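Local atomic coordinates of transcriptional regulator of the TetR/AcrR family (Thermobifida fusca YX, PDB entry 3DCF), a protein that probably binds operator DNA through an N-terminal helix-turn-helix domain and regulates transcription as a TetR/AcrR-family protein. Residues 150-153 / 154-158. Sequence-based numbering, arbitrary orientation.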
loop_
_atom_site.group_PDB
_atom_site.type_symbol
_atom_site.label_atom_id
_atom_site.label_comp_id
_atom_site.label_asym_id
_atom_site.label_seq_id
_atom_site.Cartn_x
_atom_site.Cartn_y
_atom_site.Cartn_z
ATOM N N GLU A 150 6.720 -16.448 -1.568
ATOM C CA GLU A 150 7.957 -16.885 -0.879
ATOM C C GLU A 150 8.333 -15.955 0.271
ATOM O O GLU A 150 8.591 -16.448 1.354
ATOM C CB GLU A 150 9.143 -17.019 -1.835
ATOM C CG GLU A 150 9.030 -18.204 -2.782
ATOM C CD GLU A 150 10.155 -18.263 -3.812
ATOM O OE1 GLU A 150 11.288 -17.804 -3.504
ATOM O OE2 GLU A 150 9.892 -18.798 -4.922
ATOM N N TYR A 151 8.366 -14.636 0.017
ATOM C CA TYR A 151 8.619 -13.598 1.052
ATOM C C TYR A 151 7.727 -13.778 2.293
ATOM O O TYR A 151 8.208 -13.789 3.435
ATOM C CB TYR A 151 8.325 -12.170 0.523
ATOM C CG TYR A 151 9.441 -11.430 -0.175
ATOM C CD1 TYR A 151 10.506 -10.883 0.568
ATOM C CD2 TYR A 151 9.391 -11.171 -1.556
ATOM C CE1 TYR A 151 11.540 -10.157 -0.059
ATOM C CE2 TYR A 151 10.412 -10.441 -2.197
ATOM C CZ TYR A 151 11.481 -9.942 -1.443
ATOM O OH TYR A 151 12.476 -9.234 -2.064
ATOM N N THR A 152 6.425 -13.889 2.025
ATOM C CA THR A 152 5.393 -14.018 3.054
ATOM C C THR A 152 5.557 -15.303 3.864
ATOM O O THR A 152 5.535 -15.262 5.091
ATOM C CB THR A 152 3.947 -13.970 2.435
ATOM O OG1 THR A 152 3.855 -12.905 1.485
ATOM C CG2 THR A 152 2.887 -13.758 3.506
ATOM N N GLU A 153 5.755 -16.422 3.171
ATOM C CA GLU A 153 5.892 -17.737 3.819
ATOM C C GLU A 153 7.132 -17.882 4.710
ATOM O O GLU A 153 7.028 -18.495 5.776
ATOM C CB GLU A 153 5.744 -18.878 2.793
ATOM C CG GLU A 153 4.271 -18.996 2.305
ATOM C CD GLU A 153 4.066 -19.827 1.032
ATOM O OE1 GLU A 153 4.991 -20.558 0.607
ATOM O OE2 GLU A 153 2.964 -19.738 0.438
ATOM N N ILE A 154 8.266 -17.292 4.293
ATOM C CA ILE A 154 9.512 -17.264 5.099
ATOM C C ILE A 154 9.255 -16.542 6.431
ATOM O O ILE A 154 9.617 -17.045 7.497
ATOM C CB ILE A 154 10.707 -16.558 4.366
ATOM C CG1 ILE A 154 11.179 -17.353 3.140
ATOM C CG2 ILE A 154 11.906 -16.411 5.294
ATOM C CD1 ILE A 154 12.069 -16.553 2.202
HETATM N N MSE A 155 8.617 -15.375 6.350
HETATM C CA MSE A 155 8.275 -14.605 7.535
HETATM C C MSE A 155 7.126 -15.219 8.359
HETATM O O MSE A 155 7.140 -15.087 9.585
HETATM C CB MSE A 155 7.997 -13.152 7.167
HETATM C CG MSE A 155 7.656 -12.296 8.363
HETATM SE SE MSE A 155 8.066 -10.439 8.140
HETATM C CE MSE A 155 10.033 -10.588 7.968
ATOM N N GLN A 156 6.144 -15.857 7.704
ATOM C CA GLN A 156 5.015 -16.519 8.413
ATOM C C GLN A 156 5.501 -17.584 9.384
ATOM O O GLN A 156 5.117 -17.562 10.563
ATOM C CB GLN A 156 3.995 -17.171 7.465
ATOM C CG GLN A 156 2.917 -16.237 6.960
ATOM C CD GLN A 156 1.913 -16.924 6.030
ATOM O OE1 GLN A 156 1.977 -18.138 5.787
ATOM N NE2 GLN A 156 0.980 -16.140 5.504
ATOM N N ARG A 157 6.324 -18.506 8.874
ATOM C CA ARG A 157 6.904 -19.596 9.688
ATOM C C ARG A 157 7.748 -19.055 10.848
ATOM O O ARG A 157 7.656 -19.555 11.974
ATOM C CB ARG A 157 7.755 -20.543 8.829
ATOM C CG ARG A 157 6.956 -21.319 7.776
ATOM C CD ARG A 157 7.816 -22.380 7.058
ATOM N NE ARG A 157 8.905 -21.805 6.252
ATOM C CZ ARG A 157 8.836 -21.446 4.962
ATOM N NH1 ARG A 157 7.714 -21.574 4.239
ATOM N NH2 ARG A 157 9.924 -20.935 4.377
ATOM N N LEU A 158 8.505 -17.996 10.557
ATOM C CA LEU A 158 9.402 -17.338 11.514
ATOM C C LEU A 158 8.619 -16.595 12.629
ATOM O O LEU A 158 9.087 -16.542 13.776
ATOM C CB LEU A 158 10.368 -16.389 10.760
ATOM C CG LEU A 158 11.810 -16.263 11.200
ATOM C CD1 LEU A 158 12.488 -17.632 11.083
ATOM C CD2 LEU A 158 12.535 -15.233 10.315
#
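Successive i to i+4 backbone hydrogen bonds tie E150-E153 to I154-R157 over about two turns of the α-helix 138-164: I154 N to E150 O, a weak one from M155 N to Y151 O, Q156 N to T152 O at 2.7 Å, and R157 N to E153 O at 3.2 Å. Side chains four residues apart meet along these turns. The methyl CG2 of T152 lies 3.6 Å from NE2 of Q156, the two side chains crossing at a slant. Threonine suits this place by offering two branches: CG2, anti to the backbone N, turns to Q156, while OG1 bonds back to the carbonyl of E148. With Q156 cut back to an alanine, the T152 methyl is likely to lose its amide neighbour and T174 and T177 of helix 173-185 part of their contact. R157 bends at chi3 (-65°), folding its guanidinium back until the carbonyl oxygen of E153 faces the middle of the flat group, 3.4 Å off its plane. OE1 of E153 stays 4.7 Å from NH1 of R157, too far for a salt bridge, though the opposite charges probably still attract. I154, its CG1 3.3 Å from E150 O, packs on helix 75-98, while selenomethionine M155 and L158 reach helix 104-121; apolar chains suit these buried places. The result is an amphipathic helix of the all-helical TetR-type C-terminal domain, with E153 and R157 on its exposed face.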